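Proto-oncogene tyrosine-protein kinase receptor Ret (Danio rerio, PDB 7AMK) is a receptor tyrosine kinase that assembles with GDNF and its co-receptor GFR alpha 1 and probably passes the signal into the cell by phosphorylating tyrosines. Local coordinates at residues Y168-G173 / S185-T190. The protein carries 4 engineered substitutions. Numbering follows the deposited sequence.
Sequences YGVVAG and SELVVT
Strands 165-170 and 186-189 lie in different sheets of the second cadherin-like domain; the CA of Y168 is 6.5 Å from that of S185, the residue leading into strand 186-189, and the spacing widens to 7.9 Å between the CA atoms of V170 and L187, both within the strands. The fold is the cadherin-type beta sandwich: strand 165-170 is an edge of the four-stranded mixed sheet, where G169 pairs with V206, whereas 186-189 is the central strand of the three-stranded antiparallel sheet, where L187 pairs with L149 and R150. V170 and L187 therefore meet between the two sheets, while a water bridges the segments beside the Y168 backbone, where they draw together.

V170 and L187 make the apolar join. Their side chains cross at roughly a right angle, and the methyl CG2 of V170 presses on CD1 of L187 at 3.5 Å, slightly tighter than usual for two carbons. With CG of L187 anti to N (chi1 177°) and chi2 at 68°, CD1 is the methyl that faces V170; the valine in turn places CG2 beside its backbone N, and its side chain also rests on I205 of the neighbouring strand.

At the other end Y168 points its ring into the interior, against V180, I205 and C207. The S185 hydroxyl lies at the ring edge, close to its plane, with OG 4.4 Å from CD1 of Y168, a loose approach. The phenol OH is hydrogen-bonded to the carbonyl of C130, a cysteine disulfide-linked to C207, so the tyrosine is held at its phenol end. A single water ties the two chain segments together here, accepting from Y168 N at 2.7 Å and lying 3.0 Å from S185 OG, to which it is also hydrogen-bonded.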
ATOM      1  N   TYR A 168      58.824   2.126  19.156  1.00 20.59           N
ATOM      2  CA  TYR A 168      57.432   1.700  19.057  1.00 18.81           C
ATOM      3  C   TYR A 168      57.325   0.492  18.137  1.00 18.79           C
ATOM      4  O   TYR A 168      58.163   0.294  17.256  1.00 19.41           O
ATOM      5  CB  TYR A 168      56.531   2.828  18.520  1.00 17.71           C
ATOM      6  CG  TYR A 168      56.408   3.986  19.454  1.00 17.69           C
ATOM      7  CD1 TYR A 168      57.333   5.023  19.433  1.00 18.29           C
ATOM      8  CD2 TYR A 168      55.378   4.047  20.395  1.00 17.24           C
ATOM      9  CE1 TYR A 168      57.230   6.098  20.299  1.00 18.40           C
ATOM     10  CE2 TYR A 168      55.280   5.084  21.262  1.00 17.41           C
ATOM     11  CZ  TYR A 168      56.215   6.116  21.219  1.00 18.19           C
ATOM     12  OH  TYR A 168      56.104   7.173  22.094  1.00 18.25           O
ATOM     13  N   GLY A 169      56.298  -0.331  18.363  1.00 18.23           N
ATOM     14  CA  GLY A 169      55.983  -1.414  17.448  1.00 18.12           C
ATOM     15  C   GLY A 169      54.498  -1.695  17.369  1.00 17.10           C
ATOM     16  O   GLY A 169      53.743  -1.396  18.298  1.00 26.84           O
ATOM     17  N   VAL A 170      54.067  -2.255  16.247  1.00 20.99           N
ATOM     18  CA  VAL A 170      52.726  -2.824  16.151  1.00 25.12           C
ATOM     19  C   VAL A 170      52.782  -4.257  16.646  1.00 26.27           C
ATOM     20  O   VAL A 170      53.546  -5.075  16.120  1.00 22.02           O
ATOM     21  CB  VAL A 170      52.163  -2.783  14.723  1.00 23.03           C
ATOM     22  CG1 VAL A 170      50.837  -3.548  14.688  1.00 18.35           C
ATOM     23  CG2 VAL A 170      51.908  -1.371  14.293  1.00 19.79           C
ATOM     24  N   VAL A 171      51.965  -4.558  17.650  1.00 20.90           N
ATOM     25  CA  VAL A 171      51.849  -5.916  18.161  1.00 27.63           C
ATOM     26  C   VAL A 171      50.931  -6.685  17.221  1.00 43.66           C
ATOM     27  O   VAL A 171      49.726  -6.409  17.151  1.00 39.42           O
ATOM     28  CB  VAL A 171      51.323  -5.939  19.596  1.00 30.46           C
ATOM     29  CG1 VAL A 171      50.662  -7.242  19.873  1.00 30.58           C
ATOM     30  CG2 VAL A 171      52.474  -5.736  20.562  1.00 32.09           C
ATOM     31  N   ALA A 172      51.505  -7.646  16.482  1.00 40.68           N
ATOM     32  CA  ALA A 172      50.785  -8.373  15.437  1.00 51.84           C
ATOM     33  C   ALA A 172      50.445  -9.763  15.958  1.00 57.26           C
ATOM     34  O   ALA A 172      51.283 -10.667  15.913  1.00 71.89           O
ATOM     35  CB  ALA A 172      51.607  -8.448  14.156  1.00 44.79           C
ATOM     36  N   GLY A 173      49.224  -9.928  16.463  1.00 50.74           N
ATOM     37  CA  GLY A 173      48.724 -11.264  16.726  1.00 65.31           C
ATOM     38  C   GLY A 173      48.501 -11.967  15.404  1.00 69.42           C
ATOM     39  O   GLY A 173      49.224 -12.902  15.044  1.00 60.86           O
ATOM     40  N   SER A 185      59.956   6.331  13.541  1.00 27.84           N
ATOM     41  CA  SER A 185      58.945   6.109  14.580  1.00 21.83           C
ATOM     42  C   SER A 185      57.515   6.379  14.094  1.00 18.98           C
ATOM     43  O   SER A 185      56.625   6.687  14.891  1.00 20.23           O
ATOM     44  CB  SER A 185      59.237   6.945  15.823  1.00 21.56           C
ATOM     45  OG  SER A 185      60.338   6.410  16.531  1.00 36.58           O
ATOM     46  N   GLU A 186      57.232   6.231  12.804  1.00 18.62           N
ATOM     47  CA  GLU A 186      55.868   6.449  12.323  1.00 19.41           C
ATOM     48  C   GLU A 186      55.093   5.137  12.250  1.00 16.30           C
ATOM     49  O   GLU A 186      55.619   4.130  11.802  1.00 16.82           O
ATOM     50  CB  GLU A 186      55.846   7.093  10.935  1.00 19.53           C
ATOM     51  CG  GLU A 186      56.391   8.490  10.851  1.00 27.39           C
ATOM     52  CD  GLU A 186      56.855   8.848   9.434  1.00 32.93           C
ATOM     53  OE1 GLU A 186      57.441   7.985   8.728  1.00 25.56           O
ATOM     54  OE2 GLU A 186      56.630  10.006   9.033  1.00 38.32           O
ATOM     55  N   LEU A 187      53.820   5.166  12.641  1.00 16.12           N
ATOM     56  CA  LEU A 187      52.913   4.093  12.252  1.00 15.17           C
ATOM     57  C   LEU A 187      52.618   4.225  10.765  1.00 15.17           C
ATOM     58  O   LEU A 187      52.300   5.315  10.289  1.00 17.03           O
ATOM     59  CB  LEU A 187      51.634   4.182  13.064  1.00 14.51           C
ATOM     60  CG  LEU A 187      50.519   3.188  12.775  1.00 19.07           C
ATOM     61  CD1 LEU A 187      50.920   1.742  13.180  1.00 15.85           C
ATOM     62  CD2 LEU A 187      49.277   3.667  13.511  1.00 13.22           C
ATOM     63  N   VAL A 188      52.759   3.137  10.012  1.00 15.55           N
ATOM     64  CA  VAL A 188      52.558   3.177   8.566  1.00 16.00           C
ATOM     65  C   VAL A 188      51.537   2.114   8.147  1.00 22.45           C
ATOM     66  O   VAL A 188      51.419   1.062   8.775  1.00 19.62           O
ATOM     67  CB  VAL A 188      53.863   2.954   7.815  1.00 17.69           C
ATOM     68  CG1 VAL A 188      54.980   3.859   8.343  1.00 17.58           C
ATOM     69  CG2 VAL A 188      54.236   1.482   7.896  1.00 24.31           C
ATOM     70  N   VAL A 189      50.802   2.381   7.064  1.00 18.55           N
ATOM     71  CA  VAL A 189      49.978   1.353   6.441  1.00 15.98           C
ATOM     72  C   VAL A 189      50.788   0.741   5.312  1.00 18.58           C
ATOM     73  O   VAL A 189      51.339   1.460   4.469  1.00 21.99           O
ATOM     74  CB  VAL A 189      48.629   1.919   5.953  1.00 23.24           C
ATOM     75  CG1 VAL A 189      48.802   2.987   4.866  1.00 19.45           C
ATOM     76  CG2 VAL A 189      47.715   0.774   5.465  1.00 17.60           C
ATOM     77  N   THR A 190      50.907  -0.589   5.322  1.00 17.36           N
ATOM     78  CA  THR A 190      51.864  -1.270   4.465  1.00 18.58           C
ATOM     79  C   THR A 190      51.252  -1.771   3.156  1.00 24.71           C
ATOM     80  O   THR A 190      52.001  -2.119   2.242  1.00 26.67           O
ATOM     81  CB  THR A 190      52.506  -2.438   5.236  1.00 20.12           C
ATOM     82  OG1 THR A 190      51.487  -3.276   5.791  1.00 24.24           O
ATOM     83  CG2 THR A 190      53.386  -1.930   6.367  1.00 18.47           C
TER
HETATM   84  O   HOH W   1      60.165   3.491  17.187  1.00 28.66           O